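Local atomic coordinates of TbpB (PDB entry 3HOL), a protein that probably binds host transferrin at the cell surface of Actinobacillus pleuropneumoniae as the lipoprotein part of its transferrin receptor, serving iron acquisition. Residues Gly29-Val34 against Asp59-Ala64; Lys75-Asp78 against Val84-Gly87; Gly92-Ser95 against Glu99-Tyr102. All coordinates share one frame; numbering follows the deposited sequence.

Interaction 1: Gly29-Val34 against Asp59-Ala64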
loop_
_atom_site.group_PDB
_atom_site.type_symbol
_atom_site.label_atom_id
_atom_site.label_comp_id
_atom_site.label_asym_id
_atom_site.label_seq_id
_atom_site.Cartn_x
_atom_site.Cartn_y
_atom_site.Cartn_z
ATOM N N GLY A 29 -1.958 6.974 6.076
ATOM C CA GLY A 29 -2.835 8.087 6.442
ATOM C C GLY A 29 -2.094 9.412 6.483
ATOM O O GLY A 29 -0.871 9.454 6.264
ATOM N N TYR A 30 -2.856 10.490 6.700
ATOM C CA TYR A 30 -2.290 11.829 6.839
ATOM C C TYR A 30 -3.030 12.614 7.907
ATOM O O TYR A 30 -4.248 12.424 8.087
ATOM C CB TYR A 30 -2.434 12.594 5.525
ATOM C CG TYR A 30 -1.451 12.132 4.455
ATOM C CD1 TYR A 30 -0.124 12.556 4.477
ATOM C CD2 TYR A 30 -1.849 11.241 3.442
ATOM C CE1 TYR A 30 0.799 12.151 3.507
ATOM C CE2 TYR A 30 -0.918 10.832 2.443
ATOM C CZ TYR A 30 0.387 11.271 2.503
ATOM O OH TYR A 30 1.292 10.881 1.537
ATOM N N VAL A 31 -2.341 13.594 8.498
ATOM C CA VAL A 31 -2.964 14.441 9.531
ATOM C C VAL A 31 -2.449 15.877 9.417
ATOM O O VAL A 31 -1.286 16.088 9.100
ATOM C CB VAL A 31 -2.717 13.867 10.971
ATOM C CG1 VAL A 31 -1.242 13.636 11.224
ATOM C CG2 VAL A 31 -3.348 14.789 12.085
ATOM N N VAL A 32 -3.320 16.857 9.623
ATOM C CA VAL A 32 -2.898 18.238 9.600
ATOM C C VAL A 32 -3.419 18.989 10.817
ATOM O O VAL A 32 -4.515 18.689 11.335
ATOM C CB VAL A 32 -3.315 18.961 8.286
ATOM C CG1 VAL A 32 -4.802 19.375 8.261
ATOM C CG2 VAL A 32 -2.435 20.190 8.060
ATOM N N LYS A 33 -2.610 19.957 11.268
ATOM C CA LYS A 33 -3.022 20.930 12.290
ATOM C C LYS A 33 -3.973 21.997 11.742
ATOM O O LYS A 33 -3.813 22.500 10.601
ATOM C CB LYS A 33 -1.796 21.594 12.883
ATOM C CG LYS A 33 -2.099 22.394 14.120
ATOM C CD LYS A 33 -0.812 22.807 14.894
ATOM C CE LYS A 33 0.272 23.349 13.980
ATOM N NZ LYS A 33 -0.257 24.197 12.879
ATOM N N VAL A 34 -4.990 22.315 12.545
ATOM C CA VAL A 34 -5.941 23.360 12.181
ATOM C C VAL A 34 -5.113 24.695 12.247
ATOM O O VAL A 34 -4.459 24.949 13.259
ATOM C CB VAL A 34 -7.143 23.335 13.165
ATOM C CG1 VAL A 34 -8.064 24.557 12.981
ATOM C CG2 VAL A 34 -7.944 22.033 13.019
ATOM N N ASP A 59 -6.081 4.255 17.775
ATOM C CA ASP A 59 -5.226 5.393 18.091
ATOM C C ASP A 59 -5.505 6.603 17.179
ATOM O O ASP A 59 -5.192 6.573 15.976
ATOM C CB ASP A 59 -3.763 5.008 17.940
ATOM C CG ASP A 59 -3.350 3.871 18.865
ATOM O OD1 ASP A 59 -3.966 3.663 19.941
ATOM O OD2 ASP A 59 -2.376 3.191 18.506
ATOM N N VAL A 60 -6.045 7.665 17.750
ATOM C CA VAL A 60 -6.282 8.883 17.014
ATOM C C VAL A 60 -5.009 9.753 17.075
ATOM O O VAL A 60 -4.376 9.822 18.134
ATOM C CB VAL A 60 -7.507 9.589 17.594
ATOM C CG1 VAL A 60 -7.876 10.775 16.802
ATOM C CG2 VAL A 60 -8.710 8.616 17.553
ATOM N N PRO A 61 -4.614 10.396 15.944
ATOM C CA PRO A 61 -3.438 11.254 16.010
ATOM C C PRO A 61 -3.543 12.306 17.134
ATOM O O PRO A 61 -4.602 12.890 17.330
ATOM C CB PRO A 61 -3.432 11.952 14.648
ATOM C CG PRO A 61 -4.187 11.096 13.736
ATOM C CD PRO A 61 -5.162 10.296 14.570
ATOM N N TYR A 62 -2.458 12.538 17.869
ATOM C CA TYR A 62 -2.403 13.604 18.890
ATOM C C TYR A 62 -3.376 13.454 20.053
ATOM O O TYR A 62 -3.680 14.417 20.770
ATOM C CB TYR A 62 -2.536 14.991 18.215
ATOM C CG TYR A 62 -1.324 15.248 17.340
ATOM C CD1 TYR A 62 -0.088 15.525 17.920
ATOM C CD2 TYR A 62 -1.404 15.156 15.947
ATOM C CE1 TYR A 62 1.052 15.736 17.133
ATOM C CE2 TYR A 62 -0.278 15.364 15.134
ATOM C CZ TYR A 62 0.952 15.654 15.751
ATOM O OH TYR A 62 2.080 15.862 14.992
ATOM N N LYS A 63 -3.859 12.232 20.255
ATOM C CA LYS A 63 -4.723 11.940 21.393
ATOM C C LYS A 63 -4.175 12.506 22.728
ATOM O O LYS A 63 -4.940 13.075 23.509
ATOM C CB LYS A 63 -4.934 10.420 21.545
ATOM C CG LYS A 63 -5.439 10.015 22.935
ATOM C CD LYS A 63 -6.892 10.370 23.129
ATOM C CE LYS A 63 -7.440 9.830 24.485
ATOM N NZ LYS A 63 -8.896 10.129 24.483
ATOM N N ALA A 64 -2.876 12.322 22.989
ATOM C CA ALA A 64 -2.271 12.768 24.251
ATOM C C ALA A 64 -2.394 14.293 24.420
ATOM O O ALA A 64 -2.728 14.763 25.513
ATOM C CB ALA A 64 -0.790 12.330 24.354
#
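A type II beta turn from Val60 to Lys63 sits over a face of a beta sheet, where its two central residues, Pro61 and Tyr62, meet Val31 of strand 29-33. The contact is purely apolar and small, and no hydrogen bond crosses it. One methyl group of Val31 does most of the touching. Val31 CG2 lies anti to the backbone N of its own residue, which directs it at the turn, and it comes within 3.8 Å of Pro61 CB. Val31 CG2 is also 4.1 Å from Pro61 CG. The two side chains run past each other in opposite directions, so the valine lies alongside the pyrrolidine ring. Tyr62 receives Val31 CG2 at the edge of its ring, close to the ring plane, with Tyr62 CD2 as the nearest atom at 4.3 Å.

The sheet has five antiparallel strands in the order 50-52, 29-33, 101-107, 84-91 and 72-74, consistent with the handle domain of the TbpB N-lobe. Strand 29-33 is bonded on one flank to 50-52 and on the other to 101-107. Tyr104 and Ile52, one from each flanking strand, also touch both Val31 and Pro61, and Val31 is buried among them. The turn is closed by Lys63 N to Val60 O at 3.3 Å. Tyr62 takes its third position with a positive phi of 63°. Its ring stacks on Tyr102, and its hydroxyl hydrogen-bonds to Glu50 OE1.

Interaction 2: Lys75-Asp78 against Val84-Gly87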
loop_
_atom_site.group_PDB
_atom_site.type_symbol
_atom_site.label_atom_id
_atom_site.label_comp_id
_atom_site.label_asym_id
_atom_site.label_seq_id
_atom_site.Cartn_x
_atom_site.Cartn_y
_atom_site.Cartn_z
ATOM N N LYS A 75 -13.726 12.931 17.269
ATOM C CA LYS A 75 -14.910 12.440 16.565
ATOM C C LYS A 75 -14.996 10.958 16.829
ATOM O O LYS A 75 -14.001 10.255 16.772
ATOM C CB LYS A 75 -14.808 12.655 15.074
ATOM C CG LYS A 75 -16.187 12.456 14.360
ATOM C CD LYS A 75 -15.981 12.360 12.831
ATOM C CE LYS A 75 -17.316 12.253 12.102
ATOM N NZ LYS A 75 -17.044 12.060 10.639
ATOM N N THR A 76 -16.200 10.506 17.128
ATOM C CA THR A 76 -16.473 9.124 17.509
ATOM C C THR A 76 -16.042 8.105 16.422
ATOM O O THR A 76 -15.959 8.449 15.229
ATOM C CB THR A 76 -17.983 8.980 17.866
ATOM O OG1 THR A 76 -18.209 7.728 18.521
ATOM C CG2 THR A 76 -18.826 9.017 16.613
ATOM N N LYS A 77 -15.739 6.884 16.849
ATOM C CA LYS A 77 -15.347 5.808 15.964
ATOM C C LYS A 77 -16.596 5.094 15.436
ATOM O O LYS A 77 -17.448 4.668 16.223
ATOM C CB LYS A 77 -14.496 4.811 16.746
ATOM C CG LYS A 77 -13.809 3.758 15.883
ATOM C CD LYS A 77 -12.793 2.969 16.736
ATOM C CE LYS A 77 -12.041 1.909 15.916
ATOM N NZ LYS A 77 -12.836 0.668 15.721
ATOM N N ASP A 78 -16.725 5.003 14.112
ATOM C CA ASP A 78 -17.840 4.308 13.500
ATOM C C ASP A 78 -17.598 2.786 13.601
ATOM O O ASP A 78 -16.684 2.263 12.978
ATOM C CB ASP A 78 -18.004 4.783 12.049
ATOM C CG ASP A 78 -19.158 4.093 11.301
ATOM O OD1 ASP A 78 -19.669 3.025 11.742
ATOM O OD2 ASP A 78 -19.558 4.635 10.234
ATOM N N VAL A 84 -10.647 1.530 8.069
ATOM C CA VAL A 84 -10.329 2.959 7.871
ATOM C C VAL A 84 -10.916 3.831 8.997
ATOM O O VAL A 84 -11.821 3.400 9.701
ATOM C CB VAL A 84 -10.829 3.483 6.485
ATOM C CG1 VAL A 84 -10.249 2.666 5.354
ATOM C CG2 VAL A 84 -12.402 3.497 6.383
ATOM N N ARG A 85 -10.405 5.043 9.171
ATOM C CA ARG A 85 -11.045 6.010 10.099
ATOM C C ARG A 85 -10.647 7.405 9.670
ATOM O O ARG A 85 -9.467 7.665 9.416
ATOM C CB ARG A 85 -10.565 5.798 11.563
ATOM C CG ARG A 85 -11.273 6.727 12.564
ATOM C CD ARG A 85 -10.860 6.442 14.028
ATOM N NE ARG A 85 -11.666 7.235 14.992
ATOM C CZ ARG A 85 -11.630 7.079 16.318
ATOM N NH1 ARG A 85 -10.856 6.113 16.859
ATOM N NH2 ARG A 85 -12.399 7.854 17.104
ATOM N N SER A 86 -11.604 8.312 9.603
ATOM C CA SER A 86 -11.275 9.711 9.397
ATOM C C SER A 86 -12.048 10.538 10.438
ATOM O O SER A 86 -13.023 10.057 11.064
ATOM C CB SER A 86 -11.616 10.119 7.954
ATOM O OG SER A 86 -13.019 9.943 7.738
ATOM N N GLY A 87 -11.610 11.766 10.673
ATOM C CA GLY A 87 -12.314 12.616 11.659
ATOM C C GLY A 87 -11.446 13.761 12.131
ATOM O O GLY A 87 -10.641 14.312 11.364
HETATM O O HOH W 1 -16.258 9.257 10.659
HETATM O O HOH W 2 -13.566 9.119 13.795
#
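Lys75 and Arg85 join the loop after strand 72-74 to strand 84-91, the strand it leads into. The two strands pair antiparallel, so the contact lies inside a beta hairpin with a long loop, at one edge of the five-stranded sheet.

One direct hydrogen bond crosses it. Arg85 NH2 gives a proton to Lys75 O at 2.9 Å, with an N-H...O angle of 152°. The oxygen lies in the guanidinium plane, and the donor lies in the carbonyl plane. Arg85 is extended from CG to NE, which carries the head across to the loop. Its other terminal nitrogen, NH1, bonds to Leu57 O.

Water adds to the bridge. Water 2 accepts from Arg85 NE at the guanidinium edge. It also lies 2.9 Å from both Thr76 O and Ser86 O. Water 1 accepts from Lys75 NZ at 2.9 Å and donates a weak hydrogen bond to Ser86 O. Lys75 NZ makes a salt bridge with Asp127, and Ser86 OG bonds to Ser262. Both partners belong to strands of the adjoining barrel.

Packing completes the contact. The Lys75 chain is extended, and its CD passes 3.9 Å from Gly87 CA. Lys77 crosses Arg85 at about a right angle, with CB 3.6 Å above the guanidinium plane, over its centre, and CD 3.7 Å from Arg85 NH1.

Interaction 3: Gly92-Ser95 against Glu99-Tyr102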
loop_
_atom_site.group_PDB
_atom_site.type_symbol
_atom_site.label_atom_id
_atom_site.label_comp_id
_atom_site.label_asym_id
_atom_site.label_seq_id
_atom_site.Cartn_x
_atom_site.Cartn_y
_atom_site.Cartn_z
ATOM N N GLY A 92 -13.353 21.668 21.576
ATOM C CA GLY A 92 -14.682 22.242 21.287
ATOM C C GLY A 92 -15.034 23.501 22.076
ATOM O O GLY A 92 -16.104 24.072 21.917
ATOM N N GLU A 93 -14.132 23.940 22.942
ATOM C CA GLU A 93 -14.312 25.215 23.664
ATOM C C GLU A 93 -12.952 25.918 23.587
ATOM O O GLU A 93 -12.327 26.304 24.600
ATOM C CB GLU A 93 -14.750 24.952 25.120
ATOM C CG GLU A 93 -16.235 24.588 25.245
ATOM C CD GLU A 93 -16.628 24.154 26.673
ATOM O OE1 GLU A 93 -15.877 24.414 27.621
ATOM O OE2 GLU A 93 -17.677 23.526 26.850
ATOM N N HIS A 94 -12.516 26.103 22.348
ATOM C CA HIS A 94 -11.193 26.620 22.086
ATOM C C HIS A 94 -11.106 28.113 22.504
ATOM O O HIS A 94 -12.028 28.879 22.272
ATOM C CB HIS A 94 -10.898 26.480 20.595
ATOM C CG HIS A 94 -9.603 27.092 20.191
ATOM N ND1 HIS A 94 -8.386 26.562 20.550
ATOM C CD2 HIS A 94 -9.334 28.211 19.496
ATOM C CE1 HIS A 94 -7.421 27.308 20.054
ATOM N NE2 HIS A 94 -7.970 28.313 19.412
ATOM N N SER A 95 -9.984 28.489 23.113
ATOM C CA SER A 95 -9.796 29.846 23.633
ATOM C C SER A 95 -8.301 30.092 23.685
ATOM O O SER A 95 -7.526 29.186 24.012
ATOM C CB SER A 95 -10.343 29.955 25.075
ATOM O OG SER A 95 -10.425 31.339 25.468
ATOM N N GLU A 99 -3.579 25.244 21.063
ATOM C CA GLU A 99 -3.904 24.702 19.729
ATOM C C GLU A 99 -5.379 24.366 19.614
ATOM O O GLU A 99 -6.012 24.059 20.623
ATOM C CB GLU A 99 -3.048 23.484 19.444
ATOM C CG GLU A 99 -3.314 22.273 20.314
ATOM C CD GLU A 99 -2.468 21.064 19.853
ATOM O OE1 GLU A 99 -1.554 21.232 19.012
ATOM O OE2 GLU A 99 -2.740 19.955 20.324
ATOM N N LYS A 100 -5.920 24.471 18.405
ATOM C CA LYS A 100 -7.311 24.053 18.132
ATOM C C LYS A 100 -7.494 22.509 17.912
ATOM O O LYS A 100 -8.519 21.924 18.321
ATOM C CB LYS A 100 -7.882 24.871 16.961
ATOM C CG LYS A 100 -9.244 24.422 16.439
ATOM C CD LYS A 100 -10.411 24.635 17.460
ATOM C CE LYS A 100 -11.729 24.305 16.793
ATOM N NZ LYS A 100 -12.862 24.573 17.712
ATOM N N GLY A 101 -6.520 21.868 17.254
ATOM C CA GLY A 101 -6.567 20.425 17.010
ATOM C C GLY A 101 -6.134 20.020 15.605
ATOM O O GLY A 101 -5.326 20.718 14.941
ATOM N N TYR A 102 -6.675 18.883 15.155
ATOM C CA TYR A 102 -6.191 18.201 13.966
ATOM C C TYR A 102 -7.322 17.525 13.209
ATOM O O TYR A 102 -8.349 17.160 13.804
ATOM C CB TYR A 102 -5.150 17.123 14.338
ATOM C CG TYR A 102 -3.976 17.663 15.120
ATOM C CD1 TYR A 102 -2.824 18.065 14.456
ATOM C CD2 TYR A 102 -4.030 17.795 16.525
ATOM C CE1 TYR A 102 -1.749 18.577 15.150
ATOM C CE2 TYR A 102 -2.941 18.333 17.231
ATOM C CZ TYR A 102 -1.816 18.703 16.525
ATOM O OH TYR A 102 -0.726 19.251 17.174
#
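His94 and Lys100 pack against each other within the loop that joins strands 84-91 and 101-107, a beta hairpin of the five-stranded sheet. Gly101 and Tyr102 already belong to the second strand. The two side chains share most of the contact, His94 giving the larger part.

Lys100 CB sits over one face of the His94 imidazole, 4.0 Å from the ring centroid and 13° off the ring normal. This is a CH-pi contact. The carbon is displaced toward the rim, where ND1 and CE1 are its nearest ring atoms. The next carbon, CG, stands anti to the backbone N (chi1 172°). A bend follows at chi2, 67°, and the rest of the chain runs back along the histidine toward its base. Lys100 CD comes 3.7 Å from His94 CB and 3.8 Å from His94 CG. Lys100 CB and CD thus lie on the same side of the histidine, one over the ring near ND1 and CE1, the other by CG and CB. Beyond the bend the chain is extended through CD and CE to NZ. Lys100 NZ lies 4.0 Å from His94 CB, but its polar partners are elsewhere: a salt bridge to Asp163 and a hydrogen bond to Asp91 O. These two bonds hold the tip.

The backbone before Lys100 meets another part of the imidazole. Glu99 O lies at the ring edge, near its plane. Val157 touches both His94 and Lys100. The carboxylate of Glu99 has partners elsewhere. OE2 takes hydrogen bonds from Tyr69 and Asn65. Glu99 OE1 receives a weak one from Tyr102 OH at 2.8 Å. Back at the histidine, His94 CE1 lies 3.6 Å from Lys100 N.

In the fold
The three contacts follow one another along the chain, and none nests in or crosses another. Interaction 1 comes first. It closes the excursion from strand 29-33 through strands 43-44 and 50-52, bringing the turn back over the sheet. Interaction 2 closes the loop between edge strand 72-74 and strand 84-91. Interaction 3 closes the next loop, from strand 84-91 to strand 101-107. All three reach the same five-stranded sheet. Interactions 1 and 2 touch where Val60 packs on Arg85. Interactions 1 and 3 meet where Val34 N approaches Gly101 O in a probable hydrogen bond between neighbouring strands. Interactions 2 and 3 do not touch, their centres about 18 Å apart.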